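Local structure of adenosine deaminase (Burkholderia ambifaria, 4GXW) at residues A[32-37]-A[112-117]; A[100-105]-A[148-153]; A[230-235]-A[253-258]. The protein binds zinc and is probably an adenine or adenosine deaminase of the amidohydrolase superfamily, removing an amino group from a purine by hydrolysis. All coordinates share one frame; numbering follows the deposited sequence. Where two conformers were deposited one is given.

Interactions 1 and 2 share one region of the parallel sheet, whereas interaction 3 lies across the chain's centre from interaction 2. Both 1 and 2 are buried; interaction 1 is nearer the centre, where strands 31-33 and 110-117 pair and the zinc ion sits. Interaction 2 sets helix 91-106 against the start of strand 151-159, the neighbour of 110-117. The two touch directly: Ala-113 O packs on Ala-152 CB, and Glu-33 OE1 lies 2.7 Å from Tyr-101 OH, a probable hydrogen bond. Interaction 3, partly buried, joins two outer helices. Chemistry follows place: backbone bonds and metal ligands in 1, mainly apolar packing in 2, and in 3 a salt bridge and a tyrosine hydrogen bond on one aspartate, beside a valine-ring contact.

Interaction 1: A[32-37]-A[112-117]; sequences VELHCH and HAEFFW. With ZN (zinc ion), chain C.
Glu-33 and His-112 open a parallel pairing of strands 31-33 and 110-117: Glu-33 N donates to His-112 O at 2.9 Å, and Glu-33 O receives Glu-114 N at 2.8 Å. Beside His-112, Leu-34 and Glu-114 run side by side in the same direction, with Leu-34 CD2 3.7 Å from Glu-114 CD. The carboxylate is held from several sides. Its OE2 takes His-112 NE2 in the plane of the imidazole, through the lone pair anti to OE1, and also meets Trp-340 N, while OE1 forms a salt bridge with Arg-238.

Beyond Leu-34 the direct pairing lapses. Water 1 lies at the step and accepts a hydrogen bond from Cys-36 N at 2.8 Å, close enough to Leu-34 O and Glu-114 O to donate to them. It sits over the centre of one face of the Phe-116 ring. This looser stretch is wetted inside a buried contact, and the register has moved by one residue when Phe-116 N bonds to Cys-36 O.

Packing tightens again at the metal. Phe-116 CG is anti to the carbonyl carbon (chi1 -60°), which starts the ring beside its own backbone N. The ring turns its edge toward the face of His-35 in an offset edge-to-face pair, planes 74° apart, with CE2 3.6 Å from His-35 CD2. Its CD2 rests over one face of the His-37 ring, toward the rim, 3.5 Å from CE1. Both histidines thus have Phe-116 against a face while NE2 reaches the zinc ion, at 2.2 Å for His-35 and 2.1 Å for His-37; Thr-263 bonds ND1 of His-35. These are the two histidines of the HxH motif at the end of the first barrel strand. His-216, Asp-301 and water 2 complete the coordination, consistent with a metal-polarised water that attacks the substrate in this family.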
loop_
_atom_site.group_PDB
_atom_site.type_symbol
_atom_site.label_atom_id
_atom_site.label_comp_id
_atom_site.label_asym_id
_atom_site.label_seq_id
_atom_site.Cartn_x
_atom_site.Cartn_y
_atom_site.Cartn_z
ATOM N N VAL A 32 7.786 7.903 -0.763
ATOM C CA VAL A 32 6.425 7.954 -0.250
ATOM C C VAL A 32 5.883 6.533 -0.296
ATOM O O VAL A 32 6.351 5.694 -1.077
ATOM C CB VAL A 32 5.495 8.896 -1.043
ATOM C CG1 VAL A 32 6.088 10.295 -1.113
ATOM C CG2 VAL A 32 5.234 8.357 -2.436
ATOM N N GLU A 33 4.909 6.258 0.560
ATOM C CA GLU A 33 4.151 5.005 0.488
ATOM C C GLU A 33 2.678 5.374 0.323
ATOM O O GLU A 33 2.136 6.160 1.113
ATOM C CB GLU A 33 4.346 4.115 1.718
ATOM C CG GLU A 33 3.559 2.806 1.621
ATOM C CD GLU A 33 4.176 1.669 2.399
ATOM O OE1 GLU A 33 4.348 1.802 3.638
ATOM O OE2 GLU A 33 4.493 0.631 1.769
ATOM N N LEU A 34 2.055 4.816 -0.716
ATOM C CA LEU A 34 0.675 5.142 -1.069
ATOM C C LEU A 34 -0.261 3.946 -0.980
ATOM O O LEU A 34 -1.458 4.086 -1.204
ATOM C CB LEU A 34 0.603 5.711 -2.489
ATOM C CG LEU A 34 1.394 6.980 -2.783
ATOM C CD1 LEU A 34 1.210 7.390 -4.235
ATOM C CD2 LEU A 34 0.960 8.098 -1.844
ATOM N N HIS A 35 0.276 2.767 -0.669
ATOM C CA HIS A 35 -0.522 1.541 -0.634
ATOM C C HIS A 35 -0.056 0.658 0.511
ATOM O O HIS A 35 0.879 -0.138 0.367
ATOM C CB HIS A 35 -0.439 0.794 -1.977
ATOM C CG HIS A 35 -1.398 -0.357 -2.108
ATOM N ND1 HIS A 35 -1.882 -0.775 -3.331
ATOM C CD2 HIS A 35 -1.943 -1.190 -1.186
ATOM C CE1 HIS A 35 -2.699 -1.802 -3.151
ATOM N NE2 HIS A 35 -2.763 -2.069 -1.854
ATOM N N CYS A 36 -0.706 0.821 1.656
ATOM C CA CYS A 36 -0.378 0.058 2.850
ATOM C C CYS A 36 -1.599 -0.030 3.738
ATOM O O CYS A 36 -2.205 0.988 4.073
ATOM C CB CYS A 36 0.753 0.732 3.625
ATOM S SG CYS A 36 1.292 -0.252 5.031
ATOM N N HIS A 37 -1.953 -1.247 4.130
ATOM C CA HIS A 37 -3.071 -1.459 5.045
ATOM C C HIS A 37 -2.549 -1.471 6.471
ATOM O O HIS A 37 -1.668 -2.269 6.815
ATOM C CB HIS A 37 -3.818 -2.757 4.712
ATOM C CG HIS A 37 -4.324 -2.802 3.305
ATOM N ND1 HIS A 37 -5.604 -2.419 2.952
ATOM C CD2 HIS A 37 -3.700 -3.141 2.151
ATOM C CE1 HIS A 37 -5.744 -2.534 1.640
ATOM N NE2 HIS A 37 -4.602 -2.966 1.131
ATOM N N HIS A 112 6.519 10.327 3.719
ATOM C CA HIS A 112 5.090 10.580 3.626
ATOM C C HIS A 112 4.408 9.249 3.345
ATOM O O HIS A 112 4.738 8.580 2.362
ATOM C CB HIS A 112 4.810 11.582 2.496
ATOM C CG HIS A 112 3.355 11.849 2.269
ATOM N ND1 HIS A 112 2.636 12.752 3.022
ATOM C CD2 HIS A 112 2.484 11.329 1.370
ATOM C CE1 HIS A 112 1.382 12.770 2.603
ATOM N NE2 HIS A 112 1.263 11.909 1.607
ATOM N N ALA A 113 3.466 8.868 4.207
ATOM C CA ALA A 113 2.749 7.598 4.076
ATOM C C ALA A 113 1.244 7.827 4.085
ATOM O O ALA A 113 0.718 8.492 4.979
ATOM C CB ALA A 113 3.126 6.640 5.210
ATOM N N GLU A 114 0.545 7.266 3.102
ATOM C CA GLU A 114 -0.913 7.288 3.091
ATOM C C GLU A 114 -1.354 5.847 3.239
ATOM O O GLU A 114 -0.945 4.990 2.446
ATOM C CB GLU A 114 -1.427 7.914 1.790
ATOM C CG GLU A 114 -0.770 9.262 1.521
ATOM C CD GLU A 114 -1.302 9.993 0.308
ATOM O OE1 GLU A 114 -2.276 9.527 -0.321
ATOM O OE2 GLU A 114 -0.733 11.057 -0.021
ATOM N N PHE A 115 -2.156 5.572 4.267
ATOM C CA PHE A 115 -2.475 4.192 4.630
ATOM C C PHE A 115 -3.967 3.940 4.796
ATOM O O PHE A 115 -4.731 4.851 5.138
ATOM C CB PHE A 115 -1.668 3.743 5.861
ATOM C CG PHE A 115 -1.953 4.528 7.119
ATOM C CD1 PHE A 115 -1.279 5.710 7.395
ATOM C CD2 PHE A 115 -2.882 4.070 8.038
ATOM C CE1 PHE A 115 -1.535 6.422 8.579
ATOM C CE2 PHE A 115 -3.133 4.772 9.209
ATOM C CZ PHE A 115 -2.469 5.953 9.472
ATOM N N PHE A 116 -4.365 2.696 4.524
ATOM C CA PHE A 116 -5.762 2.273 4.500
ATOM C C PHE A 116 -6.222 1.704 5.846
ATOM O O PHE A 116 -5.498 0.943 6.496
ATOM C CB PHE A 116 -5.960 1.175 3.453
ATOM C CG PHE A 116 -5.615 1.576 2.034
ATOM C CD1 PHE A 116 -6.095 2.750 1.476
ATOM C CD2 PHE A 116 -4.791 0.768 1.259
ATOM C CE1 PHE A 116 -5.773 3.098 0.163
ATOM C CE2 PHE A 116 -4.474 1.119 -0.055
ATOM C CZ PHE A 116 -4.969 2.290 -0.593
ATOM N N TRP A 117 -7.450 2.046 6.231
ATOM C CA TRP A 117 -8.083 1.496 7.429
ATOM C C TRP A 117 -9.549 1.283 7.096
ATOM O O TRP A 117 -10.173 2.172 6.514
ATOM C CB TRP A 117 -7.953 2.478 8.597
ATOM C CG TRP A 117 -8.961 2.290 9.708
ATOM C CD1 TRP A 117 -9.151 1.170 10.479
ATOM C CD2 TRP A 117 -9.909 3.260 10.181
ATOM N NE1 TRP A 117 -10.162 1.390 11.400
ATOM C CE2 TRP A 117 -10.628 2.670 11.240
ATOM C CE3 TRP A 117 -10.198 4.583 9.821
ATOM C CZ2 TRP A 117 -11.640 3.345 11.917
ATOM C CZ3 TRP A 117 -11.188 5.252 10.502
ATOM C CH2 TRP A 117 -11.897 4.634 11.540
HETATM ZN ZN ZN C . -4.047 -3.465 -0.813
HETATM O O HOH W 1 -2.482 3.022 1.515
HETATM O O HOH W 2 -4.023 -5.174 -1.791
#

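Interaction 2: A[100-105]-A[148-153]; sequences EYLEDA and FGIGAR
The helical backbone of 100-105 passes over the chain that leaves helix 130-148 and enters strand 151-159, with Glu-103 CA 6.5 Å from Phe-148 CA and Leu-102 CA 7.1 Å from Ile-150 CA. Between those two contact points Gly-149 takes a positive phi of 75°, which turns the chain out of its helix and into the strand.

Phe-148, at the end of that helix, lays one ring face against Glu-103. CG of Glu-103 is 3.9 Å from the ring centroid, a CH-pi contact displaced toward the rim, and CB comes to 3.5 Å from CE2. That CG is anti to the backbone N (chi1 179°), which puts it over the ring; the chain is extended beyond, and the carboxylate plane lies 17° from the ring plane. Its OE1 also makes a salt bridge to Arg-43. Tyr-99 meets the same phenyl group from elsewhere in helix 91-106.

Deeper in, the contact is apolar. Leu-102 and Ile-150 cross at about a right angle, Leu-102 CB lying 4.0 Å from Ile-150 CG2. The Ile-150 chain is stretched, and its CD1 lies against both Leu-102 O and Ala-105 CB, 3.9 Å from the latter. On the strand side, both methyls of Leu-102 approach Ala-152, with CD2 3.9 Å from CB. Met-141 and Ala-144 of helix 130-148 also touch Leu-102, and Ala-113 of strand 110-117 touches it too.

Strand 110-117, helix 130-148 and strand 151-159 form a beta-alpha-beta crossover, and helix 91-106 packs beside its helix. This layer of outer helices, meeting an inner parallel sheet through aliphatic side chains, belongs to the TIM-barrel fold.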
loop_
_atom_site.group_PDB
_atom_site.type_symbol
_atom_site.label_atom_id
_atom_site.label_comp_id
_atom_site.label_asym_id
_atom_site.label_seq_id
_atom_site.Cartn_x
_atom_site.Cartn_y
_atom_site.Cartn_z
ATOM N N GLU A 100 3.211 2.707 15.367
ATOM C CA GLU A 100 4.275 1.734 15.104
ATOM C C GLU A 100 4.519 1.516 13.613
ATOM O O GLU A 100 5.663 1.348 13.192
ATOM C CB GLU A 100 4.004 0.408 15.831
ATOM C CG GLU A 100 4.070 0.567 17.341
ATOM C CD GLU A 100 3.903 -0.719 18.122
ATOM O OE1 GLU A 100 3.668 -1.786 17.515
ATOM O OE2 GLU A 100 4.014 -0.659 19.373
ATOM N N TYR A 101 3.457 1.524 12.815
ATOM C CA TYR A 101 3.608 1.444 11.365
ATOM C C TYR A 101 4.420 2.638 10.862
ATOM O O TYR A 101 5.395 2.470 10.121
ATOM C CB TYR A 101 2.251 1.363 10.643
ATOM C CG TYR A 101 2.352 1.814 9.204
ATOM C CD1 TYR A 101 3.195 1.163 8.303
ATOM C CD2 TYR A 101 1.652 2.925 8.757
ATOM C CE1 TYR A 101 3.318 1.605 6.988
ATOM C CE2 TYR A 101 1.765 3.372 7.451
ATOM C CZ TYR A 101 2.596 2.712 6.573
ATOM O OH TYR A 101 2.693 3.167 5.271
ATOM N N LEU A 102 4.044 3.839 11.287
ATOM C CA LEU A 102 4.711 5.039 10.808
ATOM C C LEU A 102 6.170 5.093 11.269
ATOM O O LEU A 102 7.041 5.546 10.520
ATOM C CB LEU A 102 3.932 6.307 11.186
ATOM C CG LEU A 102 2.575 6.426 10.486
ATOM C CD1 LEU A 102 1.700 7.492 11.121
ATOM C CD2 LEU A 102 2.745 6.689 8.992
ATOM N N GLU A 103 6.445 4.612 12.481
ATOM C CA GLU A 103 7.828 4.478 12.942
ATOM C C GLU A 103 8.636 3.554 12.029
ATOM O O GLU A 103 9.756 3.871 11.631
ATOM C CB GLU A 103 7.873 3.942 14.372
ATOM C CG GLU A 103 9.292 3.765 14.883
ATOM C CD GLU A 103 9.370 3.299 16.325
ATOM O OE1 GLU A 103 8.363 2.777 16.856
ATOM O OE2 GLU A 103 10.462 3.452 16.928
ATOM N N ASP A 104 8.060 2.404 11.700
ATOM C CA ASP A 104 8.738 1.444 10.834
ATOM C C ASP A 104 8.940 1.981 9.415
ATOM O O ASP A 104 9.994 1.747 8.811
ATOM C CB ASP A 104 7.994 0.106 10.803
ATOM C CG ASP A 104 8.064 -0.639 12.133
ATOM O OD1 ASP A 104 8.987 -0.371 12.939
ATOM O OD2 ASP A 104 7.200 -1.515 12.368
ATOM N N ALA A 105 7.951 2.694 8.886
ATOM C CA ALA A 105 8.093 3.305 7.565
ATOM C C ALA A 105 9.189 4.376 7.575
ATOM O O ALA A 105 10.046 4.423 6.677
ATOM C CB ALA A 105 6.759 3.897 7.112
ATOM N N PHE A 148 9.251 11.140 14.574
ATOM C CA PHE A 148 10.055 10.611 13.469
ATOM C C PHE A 148 10.078 11.512 12.232
ATOM O O PHE A 148 10.803 11.233 11.272
ATOM C CB PHE A 148 9.575 9.204 13.098
ATOM C CG PHE A 148 9.246 8.350 14.286
ATOM C CD1 PHE A 148 10.242 7.952 15.170
ATOM C CD2 PHE A 148 7.938 7.957 14.535
ATOM C CE1 PHE A 148 9.939 7.174 16.275
ATOM C CE2 PHE A 148 7.630 7.179 15.635
ATOM C CZ PHE A 148 8.631 6.785 16.506
ATOM N N GLY A 149 9.283 12.579 12.250
ATOM C CA GLY A 149 9.268 13.545 11.164
ATOM C C GLY A 149 8.551 13.071 9.913
ATOM O O GLY A 149 8.632 13.717 8.864
ATOM N N ILE A 150 7.835 11.952 10.011
ATOM C CA ILE A 150 7.128 11.403 8.861
ATOM C C ILE A 150 5.730 12.002 8.756
ATOM O O ILE A 150 5.008 12.077 9.757
ATOM C CB ILE A 150 7.048 9.854 8.931
ATOM C CG1 ILE A 150 6.343 9.274 7.706
ATOM C CG2 ILE A 150 6.374 9.370 10.232
ATOM C CD1 ILE A 150 6.401 7.745 7.649
ATOM N N GLY A 151 5.362 12.450 7.559
ATOM C CA GLY A 151 4.015 12.947 7.313
ATOM C C GLY A 151 3.101 11.810 6.906
ATOM O O GLY A 151 3.562 10.769 6.423
ATOM N N ALA A 152 1.795 11.982 7.090
ATOM C CA ALA A 152 0.875 10.889 6.781
ATOM C C ALA A 152 -0.530 11.367 6.463
ATOM O O ALA A 152 -0.945 12.448 6.901
ATOM C CB ALA A 152 0.835 9.876 7.935
ATOM N N ARG A 153 -1.250 10.562 5.683
ATOM C CA ARG A 153 -2.694 10.719 5.521
ATOM C C ARG A 153 -3.383 9.391 5.786
ATOM O O ARG A 153 -2.837 8.322 5.488
ATOM C CB ARG A 153 -3.056 11.189 4.111
ATOM C CG ARG A 153 -2.417 12.501 3.684
ATOM C CD ARG A 153 -2.955 13.675 4.487
ATOM N NE ARG A 153 -2.391 14.946 4.031
ATOM C CZ ARG A 153 -1.210 15.426 4.413
ATOM N NH1 ARG A 153 -0.450 14.754 5.270
ATOM N NH2 ARG A 153 -0.787 16.591 3.938
#

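Interaction 3: A[230-235]-A[253-258]; sequences AVDLLH and ARYAER
The phenol of Tyr-255 carries Val-231 CG1 over one face and Asp-232 OD2 at its edge, while the guanidinium of Arg-258 takes Asp-232 OD1 at its own edge. These groups join helices 224-232 and 249-258, successive outer helices of the TIM barrel, with the short strand 238-239 between them in the chain. Val-231 and Tyr-255 meet tip to tip: CG1, anti to the backbone N (chi1 175°), makes a CH-pi contact 3.9 Å from the ring centroid and displaced toward the rim. The same methyl lies 3.4 Å from Arg-258 NH2.

Asp-232 divides its oxygens between the two partners. Tyr-255 OH donates to OD2 at 2.7 Å, approaching from well above the carboxylate plane. Arg-258 NH1 forms a salt bridge at 2.8 Å, along a nearly straight N-H, with OD1, which offers its syn lone pair, and the carboxylate and guanidinium are nearly coplanar. Two donors on one acid would favour its ionised form. Tyr-255 also touches Ile-245 in a loop. Water 3 adds a further link, donating to Asp-232 OD1 at 2.7 Å and weakly accepting Arg-258 NH2 at 3.2 Å.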
loop_
_atom_site.group_PDB
_atom_site.type_symbol
_atom_site.label_atom_id
_atom_site.label_comp_id
_atom_site.label_asym_id
_atom_site.label_seq_id
_atom_site.Cartn_x
_atom_site.Cartn_y
_atom_site.Cartn_z
ATOM N N ALA A 230 -13.422 2.100 -12.373
ATOM C CA ALA A 230 -12.859 2.936 -11.315
ATOM C C ALA A 230 -12.456 4.309 -11.835
ATOM O O ALA A 230 -12.775 5.344 -11.225
ATOM C CB ALA A 230 -11.673 2.251 -10.667
ATOM N N VAL A 231 -11.760 4.326 -12.968
ATOM C CA VAL A 231 -11.250 5.578 -13.504
ATOM C C VAL A 231 -12.337 6.446 -14.134
ATOM O O VAL A 231 -12.367 7.658 -13.914
ATOM C CB VAL A 231 -10.108 5.312 -14.505
ATOM C CG1 VAL A 231 -9.652 6.606 -15.157
ATOM C CG2 VAL A 231 -8.946 4.612 -13.800
ATOM N N ASP A 232 -13.226 5.832 -14.906
ATOM C CA ASP A 232 -14.170 6.604 -15.715
ATOM C C ASP A 232 -15.605 6.682 -15.204
ATOM O O ASP A 232 -16.377 7.503 -15.692
ATOM C CB ASP A 232 -14.154 6.115 -17.171
ATOM C CG ASP A 232 -12.852 6.436 -17.870
ATOM O OD1 ASP A 232 -12.265 7.495 -17.556
ATOM O OD2 ASP A 232 -12.420 5.637 -18.732
ATOM N N LEU A 233 -15.966 5.843 -14.236
ATOM C CA LEU A 233 -17.253 5.987 -13.562
ATOM C C LEU A 233 -17.049 6.588 -12.173
ATOM O O LEU A 233 -17.649 7.611 -11.833
ATOM C CB LEU A 233 -17.990 4.645 -13.440
ATOM C CG LEU A 233 -19.348 4.806 -12.732
ATOM C CD1 LEU A 233 -20.346 5.587 -13.584
ATOM C CD2 LEU A 233 -19.909 3.456 -12.307
ATOM N N LEU A 234 -16.200 5.962 -11.367
ATOM C CA LEU A 234 -15.976 6.441 -10.006
ATOM C C LEU A 234 -15.125 7.710 -9.993
ATOM O O LEU A 234 -15.140 8.457 -9.013
ATOM C CB LEU A 234 -15.332 5.360 -9.134
ATOM C CG LEU A 234 -16.094 4.040 -9.027
ATOM C CD1 LEU A 234 -15.389 3.153 -8.019
ATOM C CD2 LEU A 234 -17.561 4.248 -8.638
ATOM N N HIS A 235 -14.375 7.936 -11.074
ATOM C CA HIS A 235 -13.500 9.104 -11.211
ATOM C C HIS A 235 -12.386 9.137 -10.170
ATOM O O HIS A 235 -12.072 10.191 -9.630
ATOM C CB HIS A 235 -14.301 10.420 -11.190
ATOM C CG HIS A 235 -15.371 10.493 -12.237
ATOM N ND1 HIS A 235 -15.097 10.444 -13.587
ATOM C CD2 HIS A 235 -16.718 10.599 -12.133
ATOM C CE1 HIS A 235 -16.225 10.522 -14.270
ATOM N NE2 HIS A 235 -17.223 10.621 -13.410
ATOM N N ALA A 253 -3.072 3.350 -23.309
ATOM C CA ALA A 253 -2.692 4.589 -23.985
ATOM C C ALA A 253 -3.444 5.794 -23.414
ATOM O O ALA A 253 -2.854 6.849 -23.174
ATOM C CB ALA A 253 -2.926 4.466 -25.485
ATOM N N ARG A 254 -4.742 5.625 -23.180
ATOM C CA ARG A 254 -5.558 6.720 -22.659
ATOM C C ARG A 254 -5.143 7.117 -21.255
ATOM O O ARG A 254 -5.027 8.301 -20.944
ATOM C CB ARG A 254 -7.042 6.356 -22.690
ATOM C CG ARG A 254 -7.584 6.252 -24.095
ATOM C CD ARG A 254 -9.084 6.036 -24.136
ATOM N NE ARG A 254 -9.516 5.840 -25.516
ATOM C CZ ARG A 254 -9.707 6.826 -26.387
ATOM N NH1 ARG A 254 -9.513 8.087 -26.022
ATOM N NH2 ARG A 254 -10.092 6.552 -27.627
ATOM N N TYR A 255 -4.898 6.128 -20.411
ATOM C CA TYR A 255 -4.570 6.427 -19.024
ATOM C C TYR A 255 -3.111 6.860 -18.870
ATOM O O TYR A 255 -2.791 7.616 -17.957
ATOM C CB TYR A 255 -4.927 5.260 -18.097
ATOM C CG TYR A 255 -6.417 4.944 -18.028
ATOM C CD1 TYR A 255 -7.379 5.770 -18.621
ATOM C CD2 TYR A 255 -6.863 3.818 -17.359
ATOM C CE1 TYR A 255 -8.742 5.459 -18.554
ATOM C CE2 TYR A 255 -8.213 3.507 -17.289
ATOM C CZ TYR A 255 -9.143 4.327 -17.880
ATOM O OH TYR A 255 -10.482 3.993 -17.800
ATOM N N ALA A 256 -2.241 6.393 -19.767
ATOM C CA ALA A 256 -0.884 6.936 -19.860
ATOM C C ALA A 256 -0.928 8.437 -20.163
ATOM O O ALA A 256 -0.257 9.230 -19.508
ATOM C CB ALA A 256 -0.082 6.201 -20.923
ATOM N N GLU A 257 -1.731 8.825 -21.149
ATOM C CA GLU A 257 -1.857 10.236 -21.504
ATOM C C GLU A 257 -2.398 11.081 -20.346
ATOM O O GLU A 257 -1.993 12.230 -20.159
ATOM C CB GLU A 257 -2.745 10.388 -22.741
ATOM C CG GLU A 257 -2.932 11.820 -23.184
ATOM C CD GLU A 257 -3.705 11.916 -24.475
ATOM O OE1 GLU A 257 -4.777 11.282 -24.583
ATOM O OE2 GLU A 257 -3.239 12.617 -25.392
ATOM N N ARG A 258 -3.308 10.511 -19.564
ATOM C CA ARG A 258 -3.903 11.237 -18.445
ATOM C C ARG A 258 -3.000 11.251 -17.207
ATOM O O ARG A 258 -3.275 11.976 -16.246
ATOM C CB ARG A 258 -5.296 10.677 -18.118
ATOM C CG ARG A 258 -6.358 11.138 -19.122
ATOM C CD ARG A 258 -7.632 10.303 -19.090
ATOM N NE ARG A 258 -8.294 10.358 -17.792
ATOM C CZ ARG A 258 -9.395 9.676 -17.481
ATOM N NH1 ARG A 258 -9.972 8.896 -18.383
ATOM N NH2 ARG A 258 -9.920 9.783 -16.271
HETATM O O HOH W 3 -13.072 9.987 -16.986
#